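Arsenical resistance operon trans-acting repressor (Bacteroides vulgatus, PDB 3KTB) probably binds DNA and represses transcription of an arsenical resistance operon. Local coordinates at residues 26-29 with 30-33; 47-51 with 52-56; 32-35 with 36-40. All coordinates share one frame; numbering follows the deposited sequence.

Contacts 1 and 3 overlap on helix 27-41, sharing Ile32 and Ala33, whereas contact 2 takes in strand 47-50, which follows that helix, and the turn beyond it. Helix and strand belong to one beta-alpha-beta unit with strand 7-11. Contact 3 is buried and mostly aliphatic, contact 1 is partly buried and pairs a salt bridge with a polar helix start, and contact 2 is a surface turn held largely by hydrogen bonds. Arg48 of contact 2 connects all three, its side chain packing against Leu29, Ile32 and Ile36. Both helical contacts also touch the second subunit, another copy of the protein.

Contact 1 of 3, residues 26-29 with 30-33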
loop_
_atom_site.group_PDB
_atom_site.type_symbol
_atom_site.label_atom_id
_atom_site.label_comp_id
_atom_site.label_asym_id
_atom_site.label_seq_id
_atom_site.Cartn_x
_atom_site.Cartn_y
_atom_site.Cartn_z
ATOM N N ASN A 26 26.598 -32.007 -12.339
ATOM C CA ASN A 26 27.147 -31.156 -13.395
ATOM C C ASN A 26 28.303 -30.280 -12.905
ATOM O O ASN A 26 28.107 -29.420 -12.058
ATOM C CB ASN A 26 26.030 -30.293 -13.995
ATOM C CG ASN A 26 26.490 -29.485 -15.189
ATOM O OD1 ASN A 26 27.686 -29.366 -15.447
ATOM N ND2 ASN A 26 25.537 -28.923 -15.931
ATOM N N PRO A 27 29.518 -30.507 -13.438
ATOM C CA PRO A 27 30.730 -29.779 -13.049
ATOM C C PRO A 27 30.614 -28.268 -13.289
ATOM O O PRO A 27 31.322 -27.486 -12.662
ATOM C CB PRO A 27 31.804 -30.360 -13.975
ATOM C CG PRO A 27 31.284 -31.646 -14.397
ATOM C CD PRO A 27 29.803 -31.499 -14.483
ATOM N N GLU A 28 29.738 -27.861 -14.197
ATOM C CA GLU A 28 29.488 -26.436 -14.381
ATOM C C GLU A 28 29.003 -25.826 -13.068
ATOM O O GLU A 28 29.494 -24.775 -12.642
ATOM C CB GLU A 28 28.472 -26.191 -15.503
ATOM C CG GLU A 28 29.074 -26.304 -16.914
ATOM C CD GLU A 28 30.210 -25.317 -17.117
ATOM O OE1 GLU A 28 31.391 -25.675 -16.858
ATOM O OE2 GLU A 28 29.910 -24.171 -17.512
ATOM N N LEU A 29 28.053 -26.496 -12.416
ATOM C CA LEU A 29 27.522 -25.973 -11.158
ATOM C C LEU A 29 28.626 -25.798 -10.137
ATOM O O LEU A 29 28.628 -24.825 -9.356
ATOM C CB LEU A 29 26.388 -26.838 -10.623
ATOM C CG LEU A 29 25.080 -26.770 -11.416
ATOM C CD1 LEU A 29 24.118 -27.925 -11.053
ATOM C CD2 LEU A 29 24.412 -25.424 -11.228
HETATM N N MSE A 30 29.582 -26.720 -10.133
HETATM C CA MSE A 30 30.686 -26.591 -9.184
HETATM C C MSE A 30 31.605 -25.449 -9.625
HETATM O O MSE A 30 32.083 -24.662 -8.796
HETATM C CB MSE A 30 31.451 -27.909 -9.048
HETATM C CG MSE A 30 32.587 -27.905 -8.028
HETATM SE SE MSE A 30 32.116 -27.592 -6.134
HETATM C CE MSE A 30 32.660 -29.306 -5.382
ATOM N N ARG A 31 31.831 -25.326 -10.934
ATOM C CA ARG A 31 32.679 -24.241 -11.416
ATOM C C ARG A 31 32.134 -22.879 -10.946
ATOM O O ARG A 31 32.842 -22.075 -10.304
ATOM C CB ARG A 31 32.776 -24.269 -12.927
ATOM C CG ARG A 31 33.759 -23.236 -13.473
ATOM C CD ARG A 31 33.863 -23.307 -14.993
ATOM N NE ARG A 31 32.566 -23.086 -15.634
ATOM C CZ ARG A 31 31.973 -21.896 -15.715
ATOM N NH1 ARG A 31 30.795 -21.774 -16.310
ATOM N NH2 ARG A 31 32.557 -20.822 -15.195
ATOM N N ILE A 32 30.866 -22.627 -11.247
ATOM C CA ILE A 32 30.258 -21.347 -10.911
ATOM C C ILE A 32 30.124 -21.122 -9.393
ATOM O O ILE A 32 30.323 -19.998 -8.914
ATOM C CB ILE A 32 28.916 -21.113 -11.675
ATOM C CG1 ILE A 32 28.561 -19.638 -11.679
ATOM C CG2 ILE A 32 27.779 -21.928 -11.093
ATOM C CD1 ILE A 32 29.424 -18.826 -12.621
ATOM N N ALA A 33 29.822 -22.173 -8.631
ATOM C CA ALA A 33 29.786 -22.021 -7.173
ATOM C C ALA A 33 31.154 -21.630 -6.615
ATOM O O ALA A 33 31.261 -20.831 -5.679
ATOM C CB ALA A 33 29.277 -23.287 -6.502
#
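Glu28 and Arg31, three residues apart near the start of helix 27-41, run alongside each other and join their charged ends in a two-pronged salt bridge. Arg31 offers the side of its guanidinium that carries NE and NH1: NE donates to Glu28 OE1 at 3.1 Å and NH1 to Glu28 OE2 at 2.8 Å. Both bonds are nearly straight and both oxygens lie close to the guanidinium plane. The carboxylate is turned 35° against that plane, so the nitrogens meet its oxygens from above. A bend at chi2 (-59°) brings the Glu28 carboxylate round to its partner, while Arg31 stays extended until chi3 (59°), where it turns to present its side.

Leu29 differs, carrying no charge. Its side chain leans away from the next turn and meets Met14, Leu20 and Tyr91 of loops and Arg48 of strand 47-50, a largely apolar setting that suits a branched aliphatic side chain. Its carbonyl takes Ala33 N, with Leu29 O 3.0 Å from that nitrogen and 3.5 Å from Ile32 CG2. Met30, present as selenomethionine, rests its CB on Pro27 O at 3.6 Å and sends its flexible end outward, meeting Ala33 of the second subunit.

The helix begins with Asn26 as N-cap: Asn26 OD1 accepts from Glu28 N at 2.8 Å. Pro27, with no N-H to satisfy, fits this first turn, and its O accepts Arg31 N at 2.8 Å.

Arg31 NH1 also reaches Pro92 O, and NH2 reaches Thr94 OG1. The chemistry thus implies a guanidinium fixed in rotation by partners on several sides, and a glutamate whose negative charge, near the helix start, is probably stabilised by both the arginine and the helix dipole.

Contact 2 of 3, residues 47-51 with 52-56; sequences TRHNL and RDEPQ
His49 and Glu54 cross at about a right angle, the imidazole plane standing 80° from the carboxylate. His49 ND1 donates to Glu54 OE2 on its syn side at 2.7 Å, but the bond is bent, because the oxygen is tilted out of the ring plane. The extended glutamate reaches back along the strand to make it, and the other ring nitrogen, NE2, bonds to Glu8 OE1. With a carboxylate at each nitrogen, the imidazole would tend to be protonated.

Asn50 is the polar centre of the turn. Its backbone O accepts two N-H groups, from Asp53 N at 2.9 Å and Glu54 N at 2.8 Å, the second almost straight. With CG anti to the backbone N (chi1 174°), the amide swings forward over the turn, and Asn50 OD1 accepts Arg52 N at 3.1 Å, an Asx turn for which a short amide is well suited; the nitrogen comes from well above the amide plane, and the bond is bent. That plane lies 57° from the Asp53 carboxylate, and Asn50 ND2 makes only a weak bond to Asp53 OD1 at 3.3 Å; a stronger partner is Met14 O. Leu51 and Pro55 supply a small apolar touch, Leu51 CD1 to Pro55 CB at 4.3 Å. Pro55 has no N-H to give Leu51 O, and its ring lies against that oxygen instead, Pro55 CG being 3.4 Å from Leu51 O.

Arg52 points outward to pack on Cys15 of the third subunit. Strand 47-50 forms one edge of the sheet within the chain, parallel to strand 7-11; His49 packs on Val57 and Leu51 on Tyr58, both of helix 57-60.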
loop_
_atom_site.group_PDB
_atom_site.type_symbol
_atom_site.label_atom_id
_atom_site.label_comp_id
_atom_site.label_asym_id
_atom_site.label_seq_id
_atom_site.Cartn_x
_atom_site.Cartn_y
_atom_site.Cartn_z
ATOM N N THR A 47 24.407 -12.326 -6.600
ATOM C CA THR A 47 23.128 -12.776 -6.059
ATOM C C THR A 47 22.614 -13.912 -6.945
ATOM O O THR A 47 22.667 -13.806 -8.179
ATOM C CB THR A 47 22.109 -11.592 -5.994
ATOM O OG1 THR A 47 22.571 -10.610 -5.052
ATOM C CG2 THR A 47 20.733 -12.075 -5.569
ATOM N N ARG A 48 22.172 -15.009 -6.325
ATOM C CA ARG A 48 21.594 -16.135 -7.069
ATOM C C ARG A 48 20.157 -16.307 -6.683
ATOM O O ARG A 48 19.799 -16.130 -5.509
ATOM C CB ARG A 48 22.218 -17.445 -6.644
ATOM C CG ARG A 48 23.479 -17.816 -7.292
ATOM C CD ARG A 48 23.837 -19.199 -6.791
ATOM N NE ARG A 48 23.626 -20.131 -7.875
ATOM C CZ ARG A 48 24.435 -21.134 -8.157
ATOM N NH1 ARG A 48 25.509 -21.329 -7.396
ATOM N NH2 ARG A 48 24.168 -21.927 -9.201
ATOM N N HIS A 49 19.346 -16.738 -7.639
ATOM C CA HIS A 49 18.003 -17.190 -7.312
ATOM C C HIS A 49 17.747 -18.603 -7.825
ATOM O O HIS A 49 18.260 -19.009 -8.878
ATOM C CB HIS A 49 16.947 -16.231 -7.862
ATOM C CG HIS A 49 17.200 -14.804 -7.503
ATOM N ND1 HIS A 49 17.189 -14.355 -6.198
ATOM C CD2 HIS A 49 17.498 -13.730 -8.273
ATOM C CE1 HIS A 49 17.462 -13.061 -6.178
ATOM N NE2 HIS A 49 17.655 -12.659 -7.424
ATOM N N ASN A 50 16.940 -19.338 -7.069
ATOM C CA ASN A 50 16.485 -20.664 -7.470
ATOM C C ASN A 50 14.960 -20.633 -7.720
ATOM O O ASN A 50 14.184 -20.282 -6.823
ATOM C CB ASN A 50 16.861 -21.660 -6.366
ATOM C CG ASN A 50 16.320 -23.052 -6.611
ATOM O OD1 ASN A 50 15.762 -23.352 -7.672
ATOM N ND2 ASN A 50 16.486 -23.921 -5.619
ATOM N N LEU A 51 14.527 -20.983 -8.929
ATOM C CA LEU A 51 13.103 -20.936 -9.267
ATOM C C LEU A 51 12.218 -21.692 -8.254
ATOM O O LEU A 51 11.150 -21.239 -7.862
ATOM C CB LEU A 51 12.876 -21.492 -10.673
ATOM C CG LEU A 51 11.419 -21.570 -11.134
ATOM C CD1 LEU A 51 10.672 -20.275 -10.797
ATOM C CD2 LEU A 51 11.331 -21.868 -12.641
ATOM N N ARG A 52 12.671 -22.851 -7.831
ATOM C CA ARG A 52 11.933 -23.616 -6.845
ATOM C C ARG A 52 11.720 -22.873 -5.520
ATOM O O ARG A 52 10.701 -23.047 -4.856
ATOM C CB ARG A 52 12.655 -24.928 -6.580
ATOM C CG ARG A 52 12.276 -25.553 -5.271
ATOM C CD ARG A 52 12.720 -26.981 -5.234
ATOM N NE ARG A 52 12.415 -27.555 -3.939
ATOM C CZ ARG A 52 13.184 -27.420 -2.868
ATOM N NH1 ARG A 52 14.317 -26.730 -2.938
ATOM N NH2 ARG A 52 12.813 -27.982 -1.727
ATOM N N ASP A 53 12.682 -22.046 -5.139
ATOM C CA ASP A 53 12.655 -21.386 -3.834
ATOM C C ASP A 53 12.076 -19.966 -3.882
ATOM O O ASP A 53 11.355 -19.564 -2.973
ATOM C CB ASP A 53 14.062 -21.364 -3.205
ATOM C CG ASP A 53 14.530 -22.747 -2.759
ATOM O OD1 ASP A 53 15.759 -22.925 -2.569
ATOM O OD2 ASP A 53 13.673 -23.654 -2.603
ATOM N N GLU A 54 12.405 -19.200 -4.920
ATOM C CA GLU A 54 11.907 -17.834 -5.031
ATOM C C GLU A 54 11.207 -17.641 -6.352
ATOM O O GLU A 54 11.730 -16.961 -7.222
ATOM C CB GLU A 54 13.049 -16.830 -4.969
ATOM C CG GLU A 54 13.959 -16.979 -3.793
ATOM C CD GLU A 54 15.332 -16.386 -4.071
ATOM O OE1 GLU A 54 16.320 -17.167 -4.084
ATOM O OE2 GLU A 54 15.412 -15.153 -4.289
ATOM N N PRO A 55 10.019 -18.230 -6.509
ATOM C CA PRO A 55 9.320 -18.143 -7.794
ATOM C C PRO A 55 8.912 -16.713 -8.108
ATOM O O PRO A 55 8.876 -16.321 -9.284
ATOM C CB PRO A 55 8.072 -18.998 -7.575
ATOM C CG PRO A 55 8.382 -19.858 -6.383
ATOM C CD PRO A 55 9.285 -19.041 -5.524
ATOM N N GLN A 56 8.614 -15.935 -7.069
ATOM C CA GLN A 56 8.038 -14.604 -7.276
ATOM C C GLN A 56 9.026 -13.632 -7.920
ATOM O O GLN A 56 8.621 -12.663 -8.577
ATOM C CB GLN A 56 7.480 -14.025 -5.968
ATOM C CG GLN A 56 6.632 -12.763 -6.157
ATOM C CD GLN A 56 5.244 -12.882 -5.532
ATOM O OE1 GLN A 56 5.007 -13.744 -4.681
ATOM N NE2 GLN A 56 4.325 -12.013 -5.951
#

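Contact 3 of 3, residues 32-35 with 36-40; sequences IAVV and IESLK
Leu39 packs back on Val35, one turn earlier in helix 27-41, the two side chains lying side by side and pointing the same way. Leu39 CB begins 3.8 Å from Val35 O. CG is anti to the carbonyl carbon (chi1 -64°), which swings the branch back along the helix and brings Leu39 CG to 3.4 Å from Val35 O. At the tip, Leu39 CD1 meets Val35 CG1 at 3.8 Å, a purely aliphatic touch. The Val35 carbonyl thus lies beneath the leucine while it accepts Leu39 N, so its polarity is satisfied within the helix.

Ile36 repeats the pattern on Ile32, its CG1 riding over Ile32 O at 3.3 Å and its CD1 reaching Ile32 CG1 at 4.2 Å. Ser38 differs: its hydroxyl folds back to the helix, and Ser38 OG donates to Val34 O at 3.2 Å. Ser38 N uses that carbonyl too, from the opposite face, so one oxygen serves both donors; a small hydroxyl residue can satisfy itself here without a partner beyond the helix. Glu37 turns elsewhere, to a salt bridge with Lys41.

The helix therefore presents distinct sides to its surroundings. Val35 and Leu39 pack on Met97 of helix 94-101, Ile32 and Ile36 on Arg48 of strand 47-50, and Val34 against Val34 of the second subunit.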
loop_
_atom_site.group_PDB
_atom_site.type_symbol
_atom_site.label_atom_id
_atom_site.label_comp_id
_atom_site.label_asym_id
_atom_site.label_seq_id
_atom_site.Cartn_x
_atom_site.Cartn_y
_atom_site.Cartn_z
ATOM N N ILE A 32 30.866 -22.627 -11.247
ATOM C CA ILE A 32 30.258 -21.347 -10.911
ATOM C C ILE A 32 30.124 -21.122 -9.393
ATOM O O ILE A 32 30.323 -19.998 -8.914
ATOM C CB ILE A 32 28.916 -21.113 -11.675
ATOM C CG1 ILE A 32 28.561 -19.638 -11.679
ATOM C CG2 ILE A 32 27.779 -21.928 -11.093
ATOM C CD1 ILE A 32 29.424 -18.826 -12.621
ATOM N N ALA A 33 29.822 -22.173 -8.631
ATOM C CA ALA A 33 29.786 -22.021 -7.173
ATOM C C ALA A 33 31.154 -21.630 -6.615
ATOM O O ALA A 33 31.261 -20.831 -5.679
ATOM C CB ALA A 33 29.277 -23.287 -6.502
ATOM N N VAL A 34 32.215 -22.192 -7.178
ATOM C CA VAL A 34 33.555 -21.860 -6.702
ATOM C C VAL A 34 33.876 -20.401 -7.027
ATOM O O VAL A 34 34.434 -19.676 -6.198
ATOM C CB VAL A 34 34.629 -22.747 -7.363
ATOM C CG1 VAL A 34 36.026 -22.102 -7.204
ATOM C CG2 VAL A 34 34.593 -24.131 -6.760
ATOM N N VAL A 35 33.519 -19.979 -8.241
ATOM C CA VAL A 35 33.720 -18.598 -8.647
ATOM C C VAL A 35 32.966 -17.663 -7.693
ATOM O O VAL A 35 33.534 -16.712 -7.172
ATOM C CB VAL A 35 33.276 -18.377 -10.099
ATOM C CG1 VAL A 35 32.988 -16.896 -10.362
ATOM C CG2 VAL A 35 34.343 -18.931 -11.090
ATOM N N ILE A 36 31.699 -17.968 -7.439
ATOM C CA ILE A 36 30.862 -17.117 -6.594
ATOM C C ILE A 36 31.431 -16.954 -5.189
ATOM O O ILE A 36 31.416 -15.866 -4.613
ATOM C CB ILE A 36 29.403 -17.611 -6.546
ATOM C CG1 ILE A 36 28.729 -17.292 -7.883
ATOM C CG2 ILE A 36 28.626 -16.901 -5.420
ATOM C CD1 ILE A 36 27.351 -17.888 -8.044
ATOM N N GLU A 37 31.978 -18.035 -4.661
ATOM C CA GLU A 37 32.560 -18.012 -3.335
ATOM C C GLU A 37 33.880 -17.213 -3.343
ATOM O O GLU A 37 34.172 -16.462 -2.403
ATOM C CB GLU A 37 32.745 -19.453 -2.843
ATOM C CG GLU A 37 33.572 -19.618 -1.615
ATOM C CD GLU A 37 32.969 -18.936 -0.393
ATOM O OE1 GLU A 37 31.741 -18.687 -0.394
ATOM O OE2 GLU A 37 33.739 -18.652 0.565
ATOM N N SER A 38 34.676 -17.347 -4.398
ATOM C CA SER A 38 35.919 -16.556 -4.457
ATOM C C SER A 38 35.593 -15.063 -4.482
ATOM O O SER A 38 36.301 -14.258 -3.870
ATOM C CB SER A 38 36.770 -16.879 -5.693
ATOM O OG SER A 38 37.185 -18.222 -5.693
ATOM N N LEU A 39 34.545 -14.698 -5.220
ATOM C CA LEU A 39 34.131 -13.296 -5.257
ATOM C C LEU A 39 33.647 -12.829 -3.882
ATOM O O LEU A 39 34.011 -11.734 -3.445
ATOM C CB LEU A 39 33.064 -13.049 -6.322
ATOM C CG LEU A 39 33.634 -13.330 -7.713
ATOM C CD1 LEU A 39 32.540 -13.511 -8.751
ATOM C CD2 LEU A 39 34.601 -12.218 -8.089
ATOM N N LYS A 40 32.863 -13.672 -3.209
ATOM C CA LYS A 40 32.295 -13.350 -1.900
ATOM C C LYS A 40 33.427 -12.988 -0.948
ATOM O O LYS A 40 33.390 -11.950 -0.251
ATOM C CB LYS A 40 31.475 -14.525 -1.359
ATOM C CG LYS A 40 30.785 -14.294 0.009
ATOM C CD LYS A 40 29.937 -15.517 0.401
ATOM C CE LYS A 40 29.328 -15.458 1.819
ATOM N NZ LYS A 40 30.334 -15.542 2.951
#